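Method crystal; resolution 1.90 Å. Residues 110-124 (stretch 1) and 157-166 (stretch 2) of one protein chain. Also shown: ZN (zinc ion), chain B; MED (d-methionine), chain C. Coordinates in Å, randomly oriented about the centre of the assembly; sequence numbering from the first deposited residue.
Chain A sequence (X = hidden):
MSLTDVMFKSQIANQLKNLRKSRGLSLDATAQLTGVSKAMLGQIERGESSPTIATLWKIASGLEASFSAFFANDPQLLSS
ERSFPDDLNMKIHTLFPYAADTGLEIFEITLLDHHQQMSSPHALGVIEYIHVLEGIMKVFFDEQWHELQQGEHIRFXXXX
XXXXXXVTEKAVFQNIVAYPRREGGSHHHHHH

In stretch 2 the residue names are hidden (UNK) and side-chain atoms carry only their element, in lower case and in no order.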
# COMPACT_ATOMS: atom_id res chain seq x y z
N THR A 110 0.10 -3.00 19.31
CA THR A 110 -0.68 -1.89 19.86
C THR A 110 -0.58 -0.69 18.93
O THR A 110 0.51 -0.16 18.69
CB THR A 110 -0.19 -1.47 21.26
OG1 THR A 110 -0.30 -2.58 22.16
CG2 THR A 110 -1.02 -0.31 21.79
N LEU A 111 -1.72 -0.28 18.39
CA LEU A 111 -1.78 0.87 17.50
C LEU A 111 -2.29 2.06 18.29
O LEU A 111 -3.25 1.94 19.06
CB LEU A 111 -2.73 0.57 16.34
CG LEU A 111 -2.30 -0.50 15.34
CD1 LEU A 111 -3.40 -0.75 14.33
CD2 LEU A 111 -1.03 -0.05 14.65
N LEU A 112 -1.64 3.21 18.11
CA LEU A 112 -2.03 4.42 18.84
C LEU A 112 -2.35 5.58 17.91
O LEU A 112 -2.00 5.57 16.72
CB LEU A 112 -0.91 4.84 19.79
CG LEU A 112 -0.46 3.82 20.84
CD1 LEU A 112 0.76 4.37 21.57
CD2 LEU A 112 -1.59 3.53 21.80
N ASP A 113 -3.03 6.59 18.46
CA ASP A 113 -3.39 7.78 17.71
C ASP A 113 -3.96 7.41 16.35
O ASP A 113 -3.56 7.96 15.32
CB ASP A 113 -2.16 8.67 17.55
CG ASP A 113 -2.52 10.11 17.23
OD1 ASP A 113 -3.27 10.72 18.02
OD2 ASP A 113 -2.05 10.63 16.19
N HIS A 114 -4.91 6.48 16.35
CA HIS A 114 -5.56 5.98 15.13
C HIS A 114 -4.59 5.80 13.97
O HIS A 114 -4.93 6.07 12.81
CB HIS A 114 -6.75 6.88 14.74
CG HIS A 114 -6.38 8.29 14.39
ND1 HIS A 114 -5.77 8.64 13.21
CD2 HIS A 114 -6.59 9.46 15.06
CE1 HIS A 114 -5.61 9.95 13.16
NE2 HIS A 114 -6.10 10.47 14.27
N HIS A 115 -3.39 5.33 14.28
CA HIS A 115 -2.37 5.09 13.28
C HIS A 115 -2.83 4.09 12.21
O HIS A 115 -3.58 3.16 12.51
CB HIS A 115 -1.09 4.56 13.94
CG HIS A 115 -0.01 4.19 12.97
ND1 HIS A 115 0.70 5.13 12.25
CD2 HIS A 115 0.45 2.99 12.57
CE1 HIS A 115 1.56 4.52 11.46
NE2 HIS A 115 1.43 3.22 11.62
N GLN A 116 -2.38 4.31 10.98
CA GLN A 116 -2.71 3.42 9.88
C GLN A 116 -1.39 2.87 9.35
O GLN A 116 -0.47 3.63 9.05
CB GLN A 116 -3.46 4.15 8.77
CG GLN A 116 -3.96 3.22 7.68
CD GLN A 116 -4.83 3.91 6.66
OE1 GLN A 116 -5.76 4.64 7.01
NE2 GLN A 116 -4.55 3.68 5.38
N GLN A 117 -1.31 1.55 9.24
CA GLN A 117 -0.10 0.88 8.79
C GLN A 117 -0.32 0.10 7.49
O GLN A 117 -1.00 -0.92 7.50
CB GLN A 117 0.38 -0.07 9.89
CG GLN A 117 1.68 -0.80 9.63
CD GLN A 117 2.87 0.12 9.65
OE1 GLN A 117 2.86 1.16 10.31
NE2 GLN A 117 3.92 -0.27 8.94
N MSE A 118 0.23 0.59 6.38
CA MSE A 118 0.10 -0.13 5.12
C MSE A 118 1.36 -0.97 4.94
O MSE A 118 2.46 -0.55 5.30
CB MSE A 118 -0.04 0.83 3.94
CG MSE A 118 -1.29 1.70 4.01
SE MSE A 118 -2.89 0.67 4.31
CE MSE A 118 -2.92 -0.28 2.63
N SER A 119 1.21 -2.16 4.37
CA SER A 119 2.33 -3.07 4.16
C SER A 119 2.46 -3.53 2.72
O SER A 119 1.47 -3.59 1.99
CB SER A 119 2.18 -4.31 5.03
OG SER A 119 2.16 -3.99 6.40
N SER A 120 3.68 -3.87 2.33
CA SER A 120 3.94 -4.40 0.99
C SER A 120 3.62 -5.88 1.11
O SER A 120 3.52 -6.41 2.21
CB SER A 120 5.42 -4.23 0.61
OG SER A 120 5.79 -2.87 0.52
N PRO A 121 3.46 -6.58 -0.02
CA PRO A 121 3.15 -8.01 0.09
C PRO A 121 4.25 -8.74 0.85
O PRO A 121 5.43 -8.40 0.71
CB PRO A 121 3.10 -8.45 -1.37
CG PRO A 121 2.65 -7.21 -2.09
CD PRO A 121 3.48 -6.15 -1.43
N HIS A 122 3.88 -9.72 1.66
CA HIS A 122 4.89 -10.51 2.35
C HIS A 122 5.21 -11.60 1.33
O HIS A 122 4.63 -11.61 0.24
CB HIS A 122 4.35 -11.10 3.65
CG HIS A 122 4.02 -10.06 4.68
ND1 HIS A 122 4.74 -8.90 4.82
CD2 HIS A 122 3.05 -10.03 5.63
CE1 HIS A 122 4.23 -8.18 5.81
NE2 HIS A 122 3.21 -8.85 6.32
N ALA A 123 6.12 -12.52 1.67
CA ALA A 123 6.50 -13.58 0.73
C ALA A 123 5.32 -14.44 0.31
O ALA A 123 4.33 -14.57 1.04
CB ALA A 123 7.59 -14.45 1.35
N LEU A 124 5.44 -15.04 -0.87
CA LEU A 124 4.39 -15.89 -1.43
C LEU A 124 3.90 -16.94 -0.44
O LEU A 124 4.69 -17.64 0.18
CB LEU A 124 4.90 -16.59 -2.69
CG LEU A 124 3.93 -17.52 -3.42
CD1 LEU A 124 2.77 -16.72 -4.01
CD2 LEU A 124 4.67 -18.26 -4.52
N UNK A 157 -4.57 -13.92 3.09
CA UNK A 157 -3.30 -14.19 2.43
C UNK A 157 -2.59 -12.85 2.41
O UNK A 157 -3.09 -11.89 1.82
c UNK A 157 -5.51 -16.26 0.74
c UNK A 157 -5.30 -18.64 1.06
c UNK A 157 -3.94 -18.48 1.31
c UNK A 157 -4.15 -16.09 0.99
c UNK A 157 -3.55 -14.72 1.01
c UNK A 157 -6.09 -17.53 0.78
c UNK A 157 -3.37 -17.21 1.27
N UNK A 158 -1.43 -12.78 3.06
CA UNK A 158 -0.68 -11.54 3.17
C UNK A 158 0.31 -11.26 2.05
O UNK A 158 1.02 -10.24 2.09
c UNK A 158 0.06 -11.49 4.51
o UNK A 158 1.09 -12.47 4.58
N UNK A 159 0.38 -12.14 1.06
CA UNK A 159 1.29 -11.92 -0.07
C UNK A 159 0.59 -11.01 -1.08
O UNK A 159 0.53 -11.30 -2.28
o UNK A 159 -0.63 -13.78 -0.84
c UNK A 159 1.71 -13.26 -0.71
c UNK A 159 0.53 -14.10 -1.17
o UNK A 159 0.78 -15.11 -1.86
N UNK A 160 0.04 -9.92 -0.55
CA UNK A 160 -0.66 -8.91 -1.34
C UNK A 160 -0.62 -7.63 -0.54
O UNK A 160 -0.35 -7.66 0.67
o UNK A 160 -5.05 -8.85 -1.25
c UNK A 160 -4.41 -9.61 -0.53
n UNK A 160 -4.96 -10.67 0.07
c UNK A 160 -2.12 -9.31 -1.56
c UNK A 160 -2.94 -9.37 -0.27
N UNK A 161 -0.87 -6.48 -1.18
CA UNK A 161 -0.86 -5.23 -0.42
C UNK A 161 -1.90 -5.37 0.68
O UNK A 161 -3.02 -5.81 0.43
c UNK A 161 -1.08 -6.22 -2.62
c UNK A 161 -0.69 -4.76 -2.73
c UNK A 161 -1.26 -4.19 -1.46
N UNK A 162 -1.51 -5.03 1.90
CA UNK A 162 -2.44 -5.11 3.02
C UNK A 162 -2.14 -4.01 4.02
O UNK A 162 -1.23 -3.21 3.80
c UNK A 162 1.05 -7.52 4.29
c UNK A 162 -1.06 -6.86 4.29
c UNK A 162 -2.39 -6.49 3.71
n UNK A 162 0.03 -7.19 3.51
c UNK A 162 -0.65 -6.99 5.57
n UNK A 162 0.66 -7.40 5.55
N UNK A 163 -2.91 -3.95 5.09
CA UNK A 163 -2.67 -2.91 6.08
C UNK A 163 -3.52 -3.06 7.32
O UNK A 163 -4.43 -3.89 7.36
N UNK A 164 -3.21 -2.25 8.33
CA UNK A 164 -3.92 -2.28 9.60
C UNK A 164 -4.16 -0.85 10.04
O UNK A 164 -3.31 0.01 9.85
c UNK A 164 -0.37 -5.01 8.92
c UNK A 164 -2.28 -4.14 10.14
c UNK A 164 -2.00 -6.53 9.84
c UNK A 164 -2.72 -5.45 10.34
c UNK A 164 -0.83 -6.30 9.13
c UNK A 164 -3.08 -2.98 10.67
o UNK A 164 -0.13 -7.36 8.63
c UNK A 164 -1.10 -3.94 9.43
N UNK A 165 -5.32 -0.59 10.64
CA UNK A 165 -5.63 0.75 11.10
C UNK A 165 -6.50 0.72 12.35
O UNK A 165 -7.46 -0.04 12.45
c UNK A 165 -6.34 1.53 10.00
N UNK A 166 -6.14 1.56 13.31
CA UNK A 166 -6.91 1.67 14.54
C UNK A 166 -8.02 2.68 14.25
O UNK A 166 -7.73 3.78 13.78
c UNK A 166 -6.03 2.17 15.67
ZN ZN B . 1.62 -8.05 7.46
N MED C . 2.58 -8.49 9.42
CA MED C . 3.23 -7.26 9.94
C MED C . 3.13 -6.11 8.92
O MED C . 2.57 -6.24 7.82
CB MED C . 2.58 -6.87 11.29
CG MED C . 3.07 -5.66 12.05
SD MED C . 4.75 -6.08 12.61
CE MED C . 4.47 -7.41 13.70
OXT MED C . 3.63 -5.02 9.19

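Position 157 has seven side-chain carbons, one followed by a ring of six. No oxygen sits on the ring. It stays clear of stretch 1. This is Phe157.

Position 158 has one carbon and one oxygen. The oxygen lies 3.3 Å from CD2 of His122, near the plane of that ring. The short chain is a serine, Ser158. Its backbone O accepts a straight hydrogen bond from His122 N, at 2.9 Å.

Position 159 has two carbons, the second carrying two oxygens. One of these oxygens is 3.3 Å from Leu124 CD1, and CB is 3.4 Å from Ala123 O. A carboxylate on a two-carbon chain means aspartate, Asp159. Its CA makes a CA-H...O contact of 3.4 Å with His122 O.

Position 160 has three carbons, the third carrying one oxygen and one nitrogen. The amide makes this Gln160. CA to CB points away from stretch 1. NE2 instead donates to Phe157 O, at 2.8 Å, within its own stretch. The backbone does meet stretch 1: Gln160 N is 3.5 Å from Pro121 CB.

Position 161 has three carbons closing a ring onto the backbone N, so it is Pro161. Its CD is 3.9 Å from Pro121 CG, an apolar contact between two prolines.

Position 162 has one carbon, then a five-membered ring of three carbons and two nitrogens. This is His162. NE2 binds the zinc at 2.2 Å, while ND1 donates to Gln160 O at 2.9 Å. One ring face is covered by Ser119, whose CB is 3.6 Å from the ring centroid. The ring turns an edge toward the face of His122, with the planes at 76°.

Position 163 has no side-chain atoms and is Gly163. An ideal CB would lie 2.5 Å from Met118 SE and 2.9 Å from Gln117 O, both clashes. Met118 is selenomethionine here.

Position 164 has one carbon, then a six-carbon ring bearing an oxygen: Tyr164. OH binds the zinc at 2.2 Å. Ser119 OG lies at the ring edge, 3.7 Å from CE1.

Position 165 has a single carbon, 3.7 Å from Gln116 CG. It is Ala165.

Position 166 also has one carbon. This CB points toward stretch 1 and packs 3.7 Å from Leu111 CB. It is Ala166, and its N donates to His115 O at 3.1 Å.

The contact is an antiparallel strand pair with a metal site on one face. Gln117 and Tyr164 bond both ways, N to O at 2.6 Å and O to N at 2.7 Å. Ser119 N donates to His162 O at 2.7 Å; the return bond, from His162 N to Ser119 O, is weak at 3.3 Å. The side chains of His162 and Tyr164 share a face, so both reach the zinc. From stretch 1, His122 NE2 also binds the zinc, at 2.1 Å. The d-methionine binds the metal through N at 2.2 Å and O at 2.1 Å. Ser119 OG donates to that same MED O at 2.7 Å, holding the ligand to the sheet.

Stretch 2, residues 157-166: FSDQPHGYAA
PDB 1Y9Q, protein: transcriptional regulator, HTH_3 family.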